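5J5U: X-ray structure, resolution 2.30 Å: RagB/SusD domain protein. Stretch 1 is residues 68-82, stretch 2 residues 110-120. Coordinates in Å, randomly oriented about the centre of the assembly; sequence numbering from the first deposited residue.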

# COMPACT_ATOMS: atom_id res chain seq x y z
N TYR A 68 -14.41 -7.37 8.63
CA TYR A 68 -13.37 -6.38 8.34
C TYR A 68 -12.10 -7.08 7.95
O TYR A 68 -11.45 -6.70 6.99
N ALA A 69 -11.77 -8.14 8.68
CA ALA A 69 -10.56 -8.89 8.41
C ALA A 69 -10.64 -9.73 7.12
O ALA A 69 -9.60 -9.96 6.50
N THR A 70 -11.85 -10.16 6.70
CA THR A 70 -11.94 -11.01 5.52
C THR A 70 -12.44 -10.32 4.25
O THR A 70 -12.53 -10.97 3.19
N ALA A 71 -12.74 -9.02 4.34
CA ALA A 71 -13.23 -8.25 3.19
C ALA A 71 -12.32 -8.30 1.92
O ALA A 71 -12.81 -8.50 0.80
N LEU A 72 -11.01 -8.10 2.10
CA LEU A 72 -10.07 -8.25 0.99
C LEU A 72 -10.18 -9.66 0.36
O LEU A 72 -10.34 -9.80 -0.84
N TRP A 73 -10.10 -10.71 1.20
CA TRP A 73 -10.24 -12.08 0.72
C TRP A 73 -11.49 -12.28 -0.15
O TRP A 73 -11.42 -12.67 -1.33
N ARG A 74 -12.63 -11.98 0.44
CA ARG A 74 -13.92 -12.20 -0.19
C ARG A 74 -14.05 -11.46 -1.51
O ARG A 74 -14.50 -12.04 -2.50
N ASN A 75 -13.61 -10.20 -1.56
CA ASN A 75 -13.85 -9.43 -2.77
C ASN A 75 -12.81 -9.68 -3.86
O ASN A 75 -13.13 -9.66 -5.06
N VAL A 76 -11.58 -9.96 -3.46
CA VAL A 76 -10.60 -10.35 -4.46
C VAL A 76 -11.02 -11.68 -5.13
O VAL A 76 -11.03 -11.78 -6.35
N TYR A 77 -11.44 -12.67 -4.35
CA TYR A 77 -11.82 -13.91 -5.00
C TYR A 77 -13.15 -13.80 -5.74
O TYR A 77 -13.33 -14.44 -6.77
N ALA A 78 -14.09 -12.99 -5.25
CA ALA A 78 -15.36 -12.85 -5.96
C ALA A 78 -15.24 -12.07 -7.28
O ALA A 78 -15.80 -12.46 -8.30
N ASN A 79 -14.45 -10.99 -7.29
CA ASN A 79 -14.50 -10.06 -8.41
C ASN A 79 -13.27 -10.06 -9.30
O ASN A 79 -13.40 -10.00 -10.52
N GLU A 80 -12.08 -10.08 -8.70
CA GLU A 80 -10.85 -9.71 -9.43
C GLU A 80 -10.08 -10.88 -10.04
O GLU A 80 -9.86 -10.89 -11.25
N LEU A 81 -9.70 -11.86 -9.23
CA LEU A 81 -8.76 -12.89 -9.67
C LEU A 81 -9.29 -13.66 -10.87
O LEU A 81 -8.55 -13.92 -11.82
N LYS A 82 -10.58 -13.97 -10.84
CA LYS A 82 -11.22 -14.74 -11.90
C LYS A 82 -11.21 -14.03 -13.26
O LYS A 82 -10.95 -14.66 -14.29
N MET A 110 -0.36 -7.87 -9.28
CA MET A 110 -0.82 -6.77 -8.45
C MET A 110 -2.07 -7.14 -7.65
O MET A 110 -2.16 -6.86 -6.45
N VAL A 111 -3.01 -7.81 -8.31
CA VAL A 111 -4.19 -8.33 -7.63
C VAL A 111 -3.78 -9.27 -6.47
O VAL A 111 -4.24 -9.09 -5.35
N ALA A 112 -2.89 -10.23 -6.73
CA ALA A 112 -2.66 -11.32 -5.77
C ALA A 112 -1.66 -10.96 -4.66
O ALA A 112 -1.72 -11.48 -3.54
N GLN A 113 -0.74 -10.06 -5.00
CA GLN A 113 0.29 -9.59 -4.07
C GLN A 113 -0.30 -9.01 -2.77
O GLN A 113 0.20 -9.30 -1.68
N ARG A 114 -1.31 -8.16 -2.88
CA ARG A 114 -1.95 -7.65 -1.68
C ARG A 114 -2.48 -8.85 -0.86
O ARG A 114 -2.22 -8.97 0.36
N LEU A 115 -3.13 -9.78 -1.56
CA LEU A 115 -3.78 -10.92 -0.94
C LEU A 115 -2.83 -11.74 -0.06
O LEU A 115 -3.06 -11.87 1.16
N THR A 116 -1.74 -12.24 -0.65
CA THR A 116 -0.81 -13.09 0.10
C THR A 116 -0.19 -12.23 1.21
O THR A 116 -0.08 -12.66 2.37
N ASP A 117 0.10 -10.97 0.88
CA ASP A 117 0.80 -10.13 1.85
C ASP A 117 -0.07 -9.94 3.11
O ASP A 117 0.45 -9.78 4.23
N ILE A 118 -1.39 -10.00 2.93
CA ILE A 118 -2.27 -9.84 4.08
C ILE A 118 -2.56 -11.22 4.75
O ILE A 118 -2.62 -11.31 5.99
N TYR A 119 -2.71 -12.31 3.98
CA TYR A 119 -3.17 -13.55 4.62
C TYR A 119 -2.12 -14.65 4.68
O TYR A 119 -2.30 -15.65 5.38
N GLY A 120 -1.04 -14.48 3.93
CA GLY A 120 0.01 -15.48 3.88
C GLY A 120 -0.17 -16.49 2.76
O GLY A 120 -0.29 -16.10 1.59

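Two helices that run nearly antiparallel, their directions 157° apart, must fill the space between their axes with side chains, and the pair in this RagB/SusD domain protein illustrates how an apolar centre and its polar margins divide that work. The axes approach to 10.0 Å, and the backbones come nearest at Trp 73 with Leu 115 and at Leu 81 with Val 111, where the CA atoms are 6.8 Å apart in both pairs.

The centre is built from branched aliphatic residues. Val 76 (t) points toward the other helix, and its CG1 lies 4.0 Å from CG1 of Val 111 and 3.9 Å from CD2 of Leu 115. Val 111, also t, points back in return. Leu 115 leaves its backbone sideways, but with chi1 t and chi2 p its end comes nearer the first helix: its CD1 lies 4.0 Å from CA of Trp 73, while its CD2 is 3.3 Å from CZ of Tyr 77, whose m rotamer likewise brings a sideways side chain closer at its tip. Leu 81 (t, p) extends this layer more loosely, with CD1 4.3 Å from CG1 of Val 111.

Farther along, the packing becomes knob into hole, and it is reciprocal. Leu 72, again t and p, sits among Arg 114, Leu 115, Ile 118 and Tyr 119, its CD2 reaching to 3.8 Å from CG1 of Ile 118 (m, m). Tyr 119 (m) in turn sits among Ala 69, Thr 70, Leu 72 and Trp 73. The indole of Trp 73 (t) presents its edge to the face of the Tyr 119 ring, with planes at 82° and the centroid of its six-membered ring 5.5 Å from that of the tyrosine.

The tyrosine hydroxyl meets the first helix where the backbone N of Trp 73 lacks its bond to the preceding turn. Tyr 119 OH donates to Ala 69 O at 2.7 Å and accepts from Trp 73 N at 3.1 Å, so one side chain bridges a kink in the opposing backbone.

The other polar edge is ionic. Glu 80 (m, t) and Arg 114 (m, t) both point toward the partner helix, and Glu 80 OE1 forms a salt bridge with Arg 114 NH2 at 2.8 Å, approaching at the edge of the guanidinium. The same NH2 donates to Val 111 O at 3.3 Å, one turn back in its own helix.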

# COMPACT_ATOMS: atom_id res chain seq x y z
CB TYR A 68 -13.14 -5.43 9.51
CG TYR A 68 -14.30 -4.51 9.85
CD1 TYR A 68 -15.45 -4.48 9.06
CD2 TYR A 68 -14.23 -3.62 10.94
CE1 TYR A 68 -16.52 -3.62 9.35
CE2 TYR A 68 -15.30 -2.74 11.24
CZ TYR A 68 -16.43 -2.75 10.44
OH TYR A 68 -17.50 -1.92 10.72
CB ALA A 69 -10.23 -9.80 9.59
CB THR A 70 -12.85 -12.22 5.77
OG1 THR A 70 -14.20 -11.78 5.99
CG2 THR A 70 -12.36 -13.03 6.97
CB ALA A 71 -13.43 -6.80 3.61
CB LEU A 72 -8.63 -7.99 1.44
CG LEU A 72 -7.52 -7.96 0.38
CD1 LEU A 72 -7.73 -6.77 -0.53
CD2 LEU A 72 -6.14 -7.91 1.02
CB TRP A 73 -10.30 -13.02 1.91
CG TRP A 73 -10.52 -14.46 1.59
CD1 TRP A 73 -11.70 -15.06 1.25
CD2 TRP A 73 -9.54 -15.50 1.62
NE1 TRP A 73 -11.50 -16.41 1.05
CE2 TRP A 73 -10.19 -16.71 1.29
CE3 TRP A 73 -8.17 -15.53 1.91
CZ2 TRP A 73 -9.52 -17.92 1.24
CZ3 TRP A 73 -7.50 -16.73 1.85
CH2 TRP A 73 -8.19 -17.92 1.51
CB ARG A 74 -15.03 -11.78 0.75
CG ARG A 74 -16.35 -11.57 0.05
CD ARG A 74 -17.37 -10.99 1.01
NE ARG A 74 -18.73 -11.16 0.49
CZ ARG A 74 -19.36 -10.26 -0.26
NH1 ARG A 74 -18.77 -9.11 -0.59
NH2 ARG A 74 -20.60 -10.51 -0.68
CB ASN A 75 -13.95 -7.94 -2.47
CG ASN A 75 -15.36 -7.54 -2.04
OD1 ASN A 75 -16.10 -8.34 -1.46
ND2 ASN A 75 -15.78 -6.35 -2.41
CB VAL A 76 -9.17 -10.47 -3.86
CG1 VAL A 76 -8.29 -11.31 -4.76
CG2 VAL A 76 -8.57 -9.10 -3.67
CB TYR A 77 -11.87 -15.05 -3.98
CG TYR A 77 -10.48 -15.50 -3.59
CD1 TYR A 77 -9.59 -15.99 -4.55
CD2 TYR A 77 -10.05 -15.41 -2.28
CE1 TYR A 77 -8.31 -16.39 -4.19
CE2 TYR A 77 -8.78 -15.80 -1.92
CZ TYR A 77 -7.91 -16.28 -2.87
OH TYR A 77 -6.65 -16.66 -2.48
CB ALA A 78 -16.39 -12.21 -5.07
CB ASN A 79 -14.71 -8.62 -7.91
CG ASN A 79 -16.02 -8.44 -7.16
OD1 ASN A 79 -17.02 -9.09 -7.49
ND2 ASN A 79 -16.03 -7.57 -6.15
CB GLU A 80 -9.93 -8.91 -8.50
CG GLU A 80 -10.56 -7.61 -8.01
CD GLU A 80 -9.74 -6.89 -6.94
OE1 GLU A 80 -8.54 -7.19 -6.78
OE2 GLU A 80 -10.32 -6.01 -6.26
CB LEU A 81 -8.46 -13.84 -8.52
CG LEU A 81 -7.34 -14.82 -8.82
CD1 LEU A 81 -6.00 -14.11 -8.98
CD2 LEU A 81 -7.30 -15.80 -7.67
CB LYS A 82 -12.65 -15.05 -11.48
CG LYS A 82 -13.64 -15.12 -12.62
CD LYS A 82 -15.06 -15.27 -12.06
CE LYS A 82 -15.36 -14.19 -11.03
NZ LYS A 82 -15.14 -12.80 -11.54
CB MET A 110 -1.11 -5.54 -9.32
CG MET A 110 0.15 -4.92 -9.92
SD MET A 110 -0.22 -3.58 -11.09
CE MET A 110 -0.61 -2.25 -9.97
CB VAL A 111 -5.15 -9.09 -8.62
CG1 VAL A 111 -6.22 -9.91 -7.88
CG2 VAL A 111 -5.80 -8.14 -9.67
CB ALA A 112 -2.17 -12.57 -6.50
CB GLN A 113 1.18 -8.55 -4.77
CG GLN A 113 2.14 -7.84 -3.86
CD GLN A 113 1.70 -6.41 -3.56
OE1 GLN A 113 1.54 -5.59 -4.48
NE2 GLN A 113 1.52 -6.09 -2.26
CB ARG A 114 -3.06 -6.65 -2.04
CG ARG A 114 -2.53 -5.34 -2.75
CD ARG A 114 -3.56 -4.71 -3.68
NE ARG A 114 -4.41 -5.72 -4.30
CZ ARG A 114 -5.68 -5.55 -4.66
NH1 ARG A 114 -6.27 -4.38 -4.50
NH2 ARG A 114 -6.36 -6.57 -5.18
CB LEU A 115 -4.42 -11.82 -2.01
CG LEU A 115 -5.44 -12.87 -1.54
CD1 LEU A 115 -6.59 -12.22 -0.81
CD2 LEU A 115 -5.97 -13.62 -2.73
CB THR A 116 0.25 -13.77 -0.83
OG1 THR A 116 1.14 -14.59 -0.07
CG2 THR A 116 1.04 -12.74 -1.70
CB ASP A 117 1.16 -8.80 1.25
CG ASP A 117 2.44 -8.87 0.43
OD1 ASP A 117 3.07 -9.95 0.42
OD2 ASP A 117 2.80 -7.83 -0.18
CB ILE A 118 -3.56 -9.11 3.69
CG1 ILE A 118 -3.29 -7.61 3.58
CG2 ILE A 118 -4.66 -9.32 4.73
CD1 ILE A 118 -3.06 -6.95 4.94
CB TYR A 119 -4.42 -14.10 3.92
CG TYR A 119 -5.59 -13.15 3.93
CD1 TYR A 119 -6.42 -13.05 5.04
CD2 TYR A 119 -5.87 -12.33 2.83
CE1 TYR A 119 -7.52 -12.19 5.05
CE2 TYR A 119 -6.96 -11.45 2.84
CZ TYR A 119 -7.79 -11.40 3.96
OH TYR A 119 -8.87 -10.54 4.01